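PDB 6EUD: ATP-dependent RNA helicase HrpB from Escherichia coli, which catalyses the hydrolysis of ATP to ADP and phosphate as a bacterial DExH-box RNA helicase that binds single-stranded RNA. Local coordinates for residues 192-195 with 196-199; 205-208 with 209-213; 254-257 with 258-261; 313-317 with 318-322. One frame throughout, in Å; residues are numbered along the deposited sequence.

Contact 1 of 4, residues 192-195 with 196-199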
loop_
_atom_site.group_PDB
_atom_site.type_symbol
_atom_site.label_atom_id
_atom_site.label_comp_id
_atom_site.label_asym_id
_atom_site.label_seq_id
_atom_site.Cartn_x
_atom_site.Cartn_y
_atom_site.Cartn_z
ATOM N N PRO A 192 25.553 9.872 -16.137
ATOM C CA PRO A 192 24.218 9.487 -16.607
ATOM C C PRO A 192 24.336 8.632 -17.852
ATOM O O PRO A 192 25.289 8.832 -18.590
ATOM C CB PRO A 192 23.537 10.829 -16.915
ATOM C CG PRO A 192 24.669 11.762 -17.206
ATOM C CD PRO A 192 25.844 11.297 -16.375
ATOM N N LEU A 193 23.409 7.695 -18.069
ATOM C CA LEU A 193 23.408 6.891 -19.292
ATOM C C LEU A 193 22.644 7.639 -20.378
ATOM O O LEU A 193 21.602 8.231 -20.112
ATOM C CB LEU A 193 22.801 5.510 -19.037
ATOM C CG LEU A 193 23.529 4.777 -17.904
ATOM C CD1 LEU A 193 22.881 3.466 -17.551
ATOM C CD2 LEU A 193 24.995 4.557 -18.284
ATOM N N PRO A 194 23.170 7.631 -21.607
ATOM C CA PRO A 194 22.462 8.357 -22.667
ATOM C C PRO A 194 21.105 7.741 -23.018
ATOM O O PRO A 194 20.932 6.519 -22.973
ATOM C CB PRO A 194 23.437 8.294 -23.857
ATOM C CG PRO A 194 24.337 7.181 -23.557
ATOM C CD PRO A 194 24.440 7.057 -22.069
ATOM N N ALA A 195 20.152 8.610 -23.353
ATOM C CA ALA A 195 18.803 8.209 -23.753
ATOM C C ALA A 195 18.764 7.439 -25.091
ATOM O O ALA A 195 17.802 6.700 -25.355
ATOM C CB ALA A 195 17.903 9.441 -23.838
ATOM N N HIS A 196 19.790 7.614 -25.924
ATOM C CA HIS A 196 19.853 6.950 -27.227
ATOM C C HIS A 196 20.632 5.610 -27.232
ATOM O O HIS A 196 20.951 5.077 -28.294
ATOM C CB HIS A 196 20.475 7.895 -28.249
ATOM C CG HIS A 196 21.788 8.444 -27.812
ATOM N ND1 HIS A 196 22.945 7.689 -27.791
ATOM C CD2 HIS A 196 22.133 9.671 -27.341
ATOM C CE1 HIS A 196 23.943 8.426 -27.351
ATOM N NE2 HIS A 196 23.481 9.631 -27.068
ATOM N N GLN A 197 20.956 5.091 -26.054
ATOM C CA GLN A 197 21.617 3.795 -25.917
ATOM C C GLN A 197 20.751 2.849 -25.088
ATOM O O GLN A 197 20.073 3.291 -24.157
ATOM C CB GLN A 197 22.997 3.941 -25.253
ATOM C CG GLN A 197 24.081 4.552 -26.134
ATOM C CD GLN A 197 25.455 4.551 -25.470
ATOM O OE1 GLN A 197 25.615 4.080 -24.349
ATOM N NE2 GLN A 197 26.451 5.092 -26.163
ATOM N N ARG A 198 20.782 1.555 -25.414
ATOM C CA ARG A 198 20.142 0.547 -24.574
ATOM C C ARG A 198 20.777 0.548 -23.185
ATOM O O ARG A 198 21.920 0.970 -23.028
ATOM C CB ARG A 198 20.259 -0.845 -25.192
ATOM C CG ARG A 198 19.819 -0.910 -26.638
ATOM C CD ARG A 198 19.991 -2.305 -27.202
ATOM N NE ARG A 198 19.110 -3.240 -26.525
ATOM C CZ ARG A 198 19.507 -4.395 -26.019
ATOM N NH1 ARG A 198 20.776 -4.748 -26.154
ATOM N NH2 ARG A 198 18.644 -5.202 -25.399
ATOM N N PHE A 199 20.048 0.071 -22.177
ATOM C CA PHE A 199 20.618 -0.032 -20.840
ATOM C C PHE A 199 21.878 -0.925 -20.834
ATOM O O PHE A 199 22.934 -0.497 -20.362
ATOM C CB PHE A 199 19.565 -0.557 -19.846
ATOM C CG PHE A 199 20.076 -0.729 -18.435
ATOM C CD1 PHE A 199 20.210 0.371 -17.582
ATOM C CD2 PHE A 199 20.416 -1.995 -17.952
ATOM C CE1 PHE A 199 20.675 0.217 -16.277
ATOM C CE2 PHE A 199 20.877 -2.163 -16.640
ATOM C CZ PHE A 199 21.001 -1.049 -15.801
HETATM O O HOH W 1 20.980 4.098 -21.675
HETATM O O HOH W 2 17.427 4.321 -23.261
#

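Contact 2 of 4, residues 205-208 with 209-213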
loop_
_atom_site.group_PDB
_atom_site.type_symbol
_atom_site.label_atom_id
_atom_site.label_comp_id
_atom_site.label_asym_id
_atom_site.label_seq_id
_atom_site.Cartn_x
_atom_site.Cartn_y
_atom_site.Cartn_z
ATOM N N VAL A 205 29.538 -0.174 -21.670
ATOM C CA VAL A 205 30.488 0.816 -22.131
ATOM C C VAL A 205 31.078 1.570 -20.956
ATOM O O VAL A 205 32.274 1.794 -20.902
ATOM C CB VAL A 205 29.842 1.792 -23.127
ATOM C CG1 VAL A 205 30.688 3.065 -23.286
ATOM C CG2 VAL A 205 29.664 1.095 -24.470
ATOM N N ALA A 206 30.236 1.955 -20.003
ATOM C CA ALA A 206 30.715 2.656 -18.817
ATOM C C ALA A 206 31.684 1.776 -18.035
ATOM O O ALA A 206 32.718 2.254 -17.576
ATOM C CB ALA A 206 29.543 3.088 -17.932
ATOM N N THR A 207 31.359 0.488 -17.920
ATOM C CA THR A 207 32.151 -0.468 -17.141
ATOM C C THR A 207 33.514 -0.761 -17.797
ATOM O O THR A 207 34.542 -0.814 -17.109
ATOM C CB THR A 207 31.366 -1.784 -16.937
ATOM O OG1 THR A 207 30.148 -1.501 -16.236
ATOM C CG2 THR A 207 32.153 -2.805 -16.139
ATOM N N ALA A 208 33.526 -0.929 -19.118
ATOM C CA ALA A 208 34.774 -1.183 -19.832
ATOM C C ALA A 208 35.688 0.020 -19.733
ATOM O O ALA A 208 36.913 -0.125 -19.701
ATOM C CB ALA A 208 34.507 -1.529 -21.304
ATOM N N GLU A 209 35.097 1.208 -19.678
ATOM C CA GLU A 209 35.884 2.416 -19.560
ATOM C C GLU A 209 36.492 2.548 -18.161
ATOM O O GLU A 209 37.614 3.022 -18.013
ATOM C CB GLU A 209 35.032 3.634 -19.903
ATOM C CG GLU A 209 35.751 4.984 -19.747
ATOM C CD GLU A 209 36.934 5.164 -20.717
ATOM O OE1 GLU A 209 37.091 4.352 -21.662
ATOM O OE2 GLU A 209 37.705 6.131 -20.535
ATOM N N MET A 210 35.762 2.137 -17.131
ATOM C CA MET A 210 36.332 2.114 -15.792
ATOM C C MET A 210 37.517 1.140 -15.672
ATOM O O MET A 210 38.526 1.435 -15.026
ATOM C CB MET A 210 35.262 1.764 -14.773
ATOM C CG MET A 210 35.691 2.096 -13.352
ATOM S SD MET A 210 34.454 2.994 -12.488
ATOM C CE MET A 210 35.238 3.089 -10.927
ATOM N N LEU A 211 37.382 -0.010 -16.319
ATOM C CA LEU A 211 38.422 -1.020 -16.345
ATOM C C LEU A 211 39.659 -0.487 -17.047
ATOM O O LEU A 211 40.780 -0.854 -16.725
ATOM C CB LEU A 211 37.920 -2.283 -17.052
ATOM C CG LEU A 211 36.792 -3.029 -16.330
ATOM C CD1 LEU A 211 36.265 -4.188 -17.170
ATOM C CD2 LEU A 211 37.281 -3.521 -14.992
ATOM N N ARG A 212 39.443 0.385 -18.019
ATOM C CA ARG A 212 40.541 0.905 -18.816
ATOM C C ARG A 212 41.324 1.963 -18.054
ATOM O O ARG A 212 42.525 2.067 -18.203
ATOM C CB ARG A 212 40.020 1.487 -20.126
ATOM C CG ARG A 212 41.116 1.834 -21.145
ATOM C CD ARG A 212 40.566 2.642 -22.324
ATOM N NE ARG A 212 40.160 3.986 -21.914
ATOM C CZ ARG A 212 40.996 5.015 -21.775
ATOM N NH1 ARG A 212 42.298 4.864 -22.018
ATOM N NH2 ARG A 212 40.538 6.202 -21.392
ATOM N N GLN A 213 40.640 2.758 -17.245
ATOM C CA GLN A 213 41.303 3.860 -16.577
ATOM C C GLN A 213 41.790 3.492 -15.187
ATOM O O GLN A 213 42.712 4.113 -14.664
ATOM C CB GLN A 213 40.371 5.070 -16.488
ATOM C CG GLN A 213 40.076 5.718 -17.820
ATOM C CD GLN A 213 39.370 7.048 -17.656
ATOM O OE1 GLN A 213 39.503 7.711 -16.626
ATOM N NE2 GLN A 213 38.604 7.441 -18.668
#

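Contact 3 of 4, residues 254-257 with 258-261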
loop_
_atom_site.group_PDB
_atom_site.type_symbol
_atom_site.label_atom_id
_atom_site.label_comp_id
_atom_site.label_asym_id
_atom_site.label_seq_id
_atom_site.Cartn_x
_atom_site.Cartn_y
_atom_site.Cartn_z
ATOM N N LEU A 254 27.090 -23.088 -8.140
ATOM C CA LEU A 254 27.799 -23.508 -6.922
ATOM C C LEU A 254 29.218 -22.939 -6.838
ATOM O O LEU A 254 29.543 -22.217 -5.895
ATOM C CB LEU A 254 27.844 -25.046 -6.828
ATOM C CG LEU A 254 28.817 -25.790 -5.900
ATOM C CD1 LEU A 254 28.164 -27.064 -5.372
ATOM C CD2 LEU A 254 30.132 -26.146 -6.599
ATOM N N ASN A 255 30.051 -23.279 -7.823
ATOM C CA ASN A 255 31.441 -22.831 -7.876
ATOM C C ASN A 255 31.577 -21.470 -8.559
ATOM O O ASN A 255 32.527 -20.724 -8.301
ATOM C CB ASN A 255 32.317 -23.869 -8.594
ATOM C CG ASN A 255 32.096 -23.888 -10.098
ATOM O OD1 ASN A 255 31.031 -23.517 -10.588
ATOM N ND2 ASN A 255 33.113 -24.314 -10.837
ATOM N N ASP A 256 30.626 -21.168 -9.441
ATOM C CA ASP A 256 30.536 -19.853 -10.066
ATOM C C ASP A 256 30.270 -18.796 -9.000
ATOM O O ASP A 256 30.743 -17.666 -9.102
ATOM C CB ASP A 256 29.447 -19.836 -11.142
ATOM C CG ASP A 256 29.892 -20.509 -12.435
ATOM O OD1 ASP A 256 31.022 -21.036 -12.482
ATOM O OD2 ASP A 256 29.111 -20.517 -13.408
ATOM N N GLN A 257 29.525 -19.186 -7.971
ATOM C CA GLN A 257 29.323 -18.338 -6.804
ATOM C C GLN A 257 30.641 -18.101 -6.052
ATOM O O GLN A 257 30.871 -17.020 -5.501
ATOM C CB GLN A 257 28.275 -18.960 -5.876
ATOM C CG GLN A 257 26.911 -19.142 -6.540
ATOM C CD GLN A 257 25.781 -19.401 -5.553
ATOM O OE1 GLN A 257 25.711 -18.793 -4.477
ATOM N NE2 GLN A 257 24.883 -20.306 -5.924
ATOM N N ARG A 258 31.506 -19.113 -6.045
ATOM C CA ARG A 258 32.800 -19.025 -5.375
ATOM C C ARG A 258 33.791 -18.250 -6.220
ATOM O O ARG A 258 34.591 -17.474 -5.700
ATOM C CB ARG A 258 33.356 -20.417 -5.071
ATOM C CG ARG A 258 32.467 -21.250 -4.167
ATOM C CD ARG A 258 32.226 -20.552 -2.831
ATOM N NE ARG A 258 33.458 -20.376 -2.065
ATOM C CZ ARG A 258 33.953 -21.287 -1.235
ATOM N NH1 ARG A 258 33.314 -22.436 -1.058
ATOM N NH2 ARG A 258 35.081 -21.047 -0.579
ATOM N N LYS A 259 33.733 -18.471 -7.529
ATOM C CA LYS A 259 34.583 -17.749 -8.468
ATOM C C LYS A 259 34.321 -16.238 -8.402
ATOM O O LYS A 259 35.248 -15.429 -8.474
ATOM C CB LYS A 259 34.353 -18.260 -9.882
ATOM C CG LYS A 259 35.302 -17.683 -10.894
ATOM C CD LYS A 259 34.988 -18.195 -12.283
ATOM C CE LYS A 259 33.600 -17.783 -12.712
ATOM N NZ LYS A 259 33.358 -18.215 -14.109
ATOM N N ALA A 260 33.052 -15.873 -8.255
ATOM C CA ALA A 260 32.674 -14.483 -8.050
ATOM C C ALA A 260 33.077 -13.936 -6.668
ATOM O O ALA A 260 33.478 -12.786 -6.570
ATOM C CB ALA A 260 31.178 -14.308 -8.261
ATOM N N ILE A 261 32.984 -14.733 -5.604
ATOM C CA ILE A 261 33.249 -14.192 -4.265
ATOM C C ILE A 261 34.735 -14.142 -3.976
ATOM O O ILE A 261 35.216 -13.186 -3.368
ATOM C CB ILE A 261 32.544 -15.002 -3.146
ATOM C CG1 ILE A 261 31.028 -14.794 -3.223
ATOM C CG2 ILE A 261 33.059 -14.590 -1.759
ATOM C CD1 ILE A 261 30.259 -15.384 -2.058
#

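Contact 4 of 4, residues 313-317 with 318-322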
loop_
_atom_site.group_PDB
_atom_site.type_symbol
_atom_site.label_atom_id
_atom_site.label_comp_id
_atom_site.label_asym_id
_atom_site.label_seq_id
_atom_site.Cartn_x
_atom_site.Cartn_y
_atom_site.Cartn_z
ATOM N N GLN A 313 13.078 0.892 -9.924
ATOM C CA GLN A 313 13.123 2.263 -9.430
ATOM C C GLN A 313 14.523 2.674 -8.978
ATOM O O GLN A 313 15.401 1.822 -8.775
ATOM C CB GLN A 313 12.141 2.440 -8.278
ATOM C CG GLN A 313 12.467 1.589 -7.070
ATOM C CD GLN A 313 11.563 1.886 -5.896
ATOM O OE1 GLN A 313 10.483 2.459 -6.056
ATOM N NE2 GLN A 313 12.002 1.508 -4.705
ATOM N N ARG A 314 14.712 3.982 -8.821
ATOM C CA ARG A 314 15.971 4.539 -8.330
ATOM C C ARG A 314 16.248 4.064 -6.937
ATOM O O ARG A 314 15.354 3.976 -6.097
ATOM C CB ARG A 314 15.949 6.067 -8.354
ATOM C CG ARG A 314 16.186 6.623 -9.729
ATOM C CD ARG A 314 17.585 6.305 -10.235
ATOM N NE ARG A 314 17.684 6.556 -11.664
ATOM C CZ ARG A 314 17.847 7.759 -12.201
ATOM N NH1 ARG A 314 17.949 8.822 -11.417
ATOM N NH2 ARG A 314 17.916 7.895 -13.522
ATOM N N VAL A 315 17.507 3.748 -6.715
ATOM C CA VAL A 315 18.017 3.309 -5.429
ATOM C C VAL A 315 18.153 4.544 -4.522
ATOM O O VAL A 315 18.329 5.661 -5.009
ATOM C CB VAL A 315 19.355 2.560 -5.666
ATOM C CG1 VAL A 315 20.149 2.367 -4.413
ATOM C CG2 VAL A 315 19.083 1.219 -6.359
ATOM N N SER A 316 18.023 4.369 -3.213
ATOM C CA SER A 316 18.141 5.506 -2.306
ATOM C C SER A 316 19.593 5.953 -2.099
ATOM O O SER A 316 20.521 5.223 -2.431
ATOM C CB SER A 316 17.516 5.166 -0.958
ATOM O OG SER A 316 18.347 4.272 -0.237
ATOM N N GLN A 317 19.773 7.148 -1.543
ATOM C CA GLN A 317 21.098 7.627 -1.207
ATOM C C GLN A 317 21.803 6.691 -0.225
ATOM O O GLN A 317 23.002 6.414 -0.378
ATOM C CB GLN A 317 21.040 9.041 -0.626
ATOM C CG GLN A 317 20.396 10.056 -1.565
ATOM C CD GLN A 317 20.602 11.501 -1.115
ATOM O OE1 GLN A 317 21.641 11.836 -0.562
ATOM N NE2 GLN A 317 19.607 12.354 -1.344
ATOM N N ALA A 318 21.080 6.202 0.778
ATOM C CA ALA A 318 21.710 5.309 1.750
ATOM C C ALA A 318 22.239 4.035 1.071
ATOM O O ALA A 318 23.351 3.593 1.355
ATOM C CB ALA A 318 20.742 4.960 2.886
ATOM N N SER A 319 21.485 3.458 0.145
ATOM C CA SER A 319 22.002 2.248 -0.490
ATOM C C SER A 319 23.024 2.551 -1.583
ATOM O O SER A 319 23.920 1.747 -1.828
ATOM C CB SER A 319 20.872 1.380 -1.038
ATOM O OG SER A 319 19.768 2.149 -1.409
ATOM N N MET A 320 22.929 3.707 -2.225
ATOM C CA MET A 320 23.998 4.085 -3.142
ATOM C C MET A 320 25.315 4.214 -2.370
ATOM O O MET A 320 26.391 3.798 -2.838
ATOM C CB MET A 320 23.659 5.380 -3.861
ATOM C CG MET A 320 22.763 5.178 -5.109
ATOM S SD MET A 320 22.633 6.655 -6.137
ATOM C CE MET A 320 21.745 7.736 -5.016
ATOM N N THR A 321 25.218 4.751 -1.163
ATOM C CA THR A 321 26.379 4.899 -0.293
ATOM C C THR A 321 26.848 3.537 0.223
ATOM O O THR A 321 28.046 3.262 0.274
ATOM C CB THR A 321 26.069 5.847 0.879
ATOM O OG1 THR A 321 25.890 7.170 0.356
ATOM C CG2 THR A 321 27.197 5.874 1.866
ATOM N N GLN A 322 25.907 2.671 0.579
ATOM C CA GLN A 322 26.277 1.325 1.000
ATOM C C GLN A 322 26.971 0.584 -0.163
ATOM O O GLN A 322 27.973 -0.101 0.043
ATOM C CB GLN A 322 25.059 0.565 1.497
ATOM C CG GLN A 322 25.324 -0.849 1.943
ATOM C CD GLN A 322 26.083 -0.945 3.259
ATOM O OE1 GLN A 322 26.038 -0.028 4.085
ATOM N NE2 GLN A 322 26.775 -2.069 3.467
#

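Contact 1 of 4, residues 192-195 with 196-199
Pro-194 and Gln-197 close a type I beta turn in the surface loop between strand 186-190 and helix 199-213, and the contact is a local one made round that turn. The turn's own bond, Gln-197 N to Pro-194 O, is straight (160°) but weak at 3.4 Å. Two waters supplement it: one donates to Pro-194 O and Gln-197 O, the other to Ala-195 O and Gln-197 O, so that the carbonyl of Gln-197 receives two water protons. Two flat groups meet the proline ring at different atoms. His-196 has its CG set between the backbone N and the carbonyl carbon (chi1 53°), and Pro-194 CB lies over a face of its ring in a CH-pi contact, 3.7 Å from the centroid and 23° off the normal. The Gln-197 amide approaches Pro-194 CG, a doubtful placement because that side chain is modelled in two positions. Beyond the turn, Leu-193 CD1 meets Phe-199 CD1 at 4.1 Å. This apolar pair joins the loop to its neighbours: Leu-193 also packs on Ala-202 and Val-203 of helix 199-213 and on Leu-338, while Phe-199 reaches Leu-222 and touches Cys-293 and Gln-295 of strand 287-302.

Contact 2 of 4, residues 205-208 with 209-213
Glu-209 packs its CB 3.5 Å from Val-205 O, one turn back along the same helix, and its backbone N bonds that carbonyl. The same i to i+4 pattern continues with Met-210 N to Ala-206 O and Leu-211 N to Thr-207 O, each 3.1 Å long, whereas the next bond, Arg-212 N to Ala-208 O, is weak with an N-H...O angle of 131°. Leu-211 also lays its branch point over the preceding turn, CG standing 3.3 Å from Thr-207 O, because CG lies beside its backbone N (chi1 -66°). On the outer face the carboxylate of Glu-209 turns forward to meet Arg-212, whose guanidinium grips it side-on. Arg-212 NE reaches Glu-209 OE1 at 3.1 Å from above the carboxylate plane, and Arg-212 NH2 reaches Glu-209 OE2 at 3.0 Å on the syn side, though tilted out of that plane; both acceptors lie nearly in the guanidinium plane. Gln-213 NE2 is modelled on the same Glu-209 OE2 at a doubtfully short 2.5 Å. With an alanine at Glu-209, the guanidinium of Arg-212 would probably lose its carboxylate mate and be freer to turn. The inner face is mainly apolar; the hydroxyl of Thr-207 there bonds through OG1 to Val-203 O. On this face Thr-207, Met-210 and Leu-211 pack on Leu-218 of strand 217-221, and Met-210 extends to Leu-289 and Val-291 of strand 287-302 and to Ile-334 and Leu-336 of strand 333-337.

Contact 3 of 4, residues 254-257 with 258-261
The short helix 256-261, which links strands 243-248 and 269-274 in a beta-alpha-beta unit, is held mainly by backbone bonds. Asn-255 O accepts the Lys-259 N-H at 2.7 Å with an angle of 156°, and a weak bond from Arg-258 N, bent to 120°, converges on the same oxygen. The next bonds, Ala-260 N to Asp-256 O at 3.0 Å and Ile-261 N to Gln-257 O, carry the helical pattern forward. Side chains add contacts to the carbonyls of the preceding turn. Arg-258 sets its CG 3.5 Å from Leu-254 O, and Ile-261 CG1 sits 3.2 Å from Gln-257 O because its chi1 of -69° holds CG1 beside the backbone N. Asp-256 and Lys-259 run side by side in the same direction, yet their charged atoms OD1 and NZ remain 4.0 Å apart, beyond a salt bridge, so any attraction is probably modest. Inward, Ala-260 packs on Cys-246 and Leu-248, Lys-259 touches Cys-246, and Ile-261 touches Leu-282. The side chain of Ile-261 is about 9 Å from that of Thr-32, in the predicted ATP site. Strand 243-248, this helix and strand 269-274 form a beta-alpha-beta crossover, the repeating connection of the RecA-like helicase domain.

Contact 4 of 4, residues 313-317 with 318-322
Gln-317, Met-320 and Val-315 bury the most surface where strand 307-314 gives way to helix 317-325. Gln-317 opens the helix: its carbonyl O takes the Thr-321 N-H at 2.9 Å, while its extended side chain carries NE2 to a hydrogen bond with Ala-347 O. Met-320 is bent at its last torsion (chi3 -66°), which turns CE back to 3.9 Å from Gln-317 CA. Nearer the backbone, Met-320 CG packs 3.9 Å from Val-315 CG1. The Met-320 N bonds Ser-316 O at 2.9 Å, an N-H...O angle of 160°. Replacing Met-320 with an alanine would probably open a gap beside Val-315 CG1 and take away the cover over the Gln-317 backbone. Val-315 directs CG1 at the helix because that methyl is anti to the backbone N (chi1 165°), and CG1 presses tightly on Ser-319, 3.0 Å from OG and 3.6 Å from CB. Alongside, Ser-316 occupies the N-cap position and its OG forms a 2.8 Å hydrogen bond with Ser-319 OG, in which either may donate. The buried hydroxyls of Ser-316 and Ser-319 thus satisfy each other and also bond Ser-351 OG, Ser-319 weakly, directly against the apolar carbons of Val-315.

How the contacts relate
Contacts 1 and 3 lie at the surface, whereas contacts 2 and 4 are partly buried. Contacts 1 and 2 share one element: contact 1 leads into helix 199-213 and contact 2 occupies its last turns, their centres about 15 Å apart. Their chemistry differs accordingly, with a water-bridged turn and a histidine-proline CH-pi contact against a two-faced helix bearing a salt bridge outside and apolar packing inside. Contacts 3 and 4 each take in a short helix, but 254-257 with 258-261 relies chiefly on backbone bonds, while 313-317 with 318-322 adds a serine pair and a methionine. Strand 287-302 is touched by side chains of contacts 1, 2 and 4.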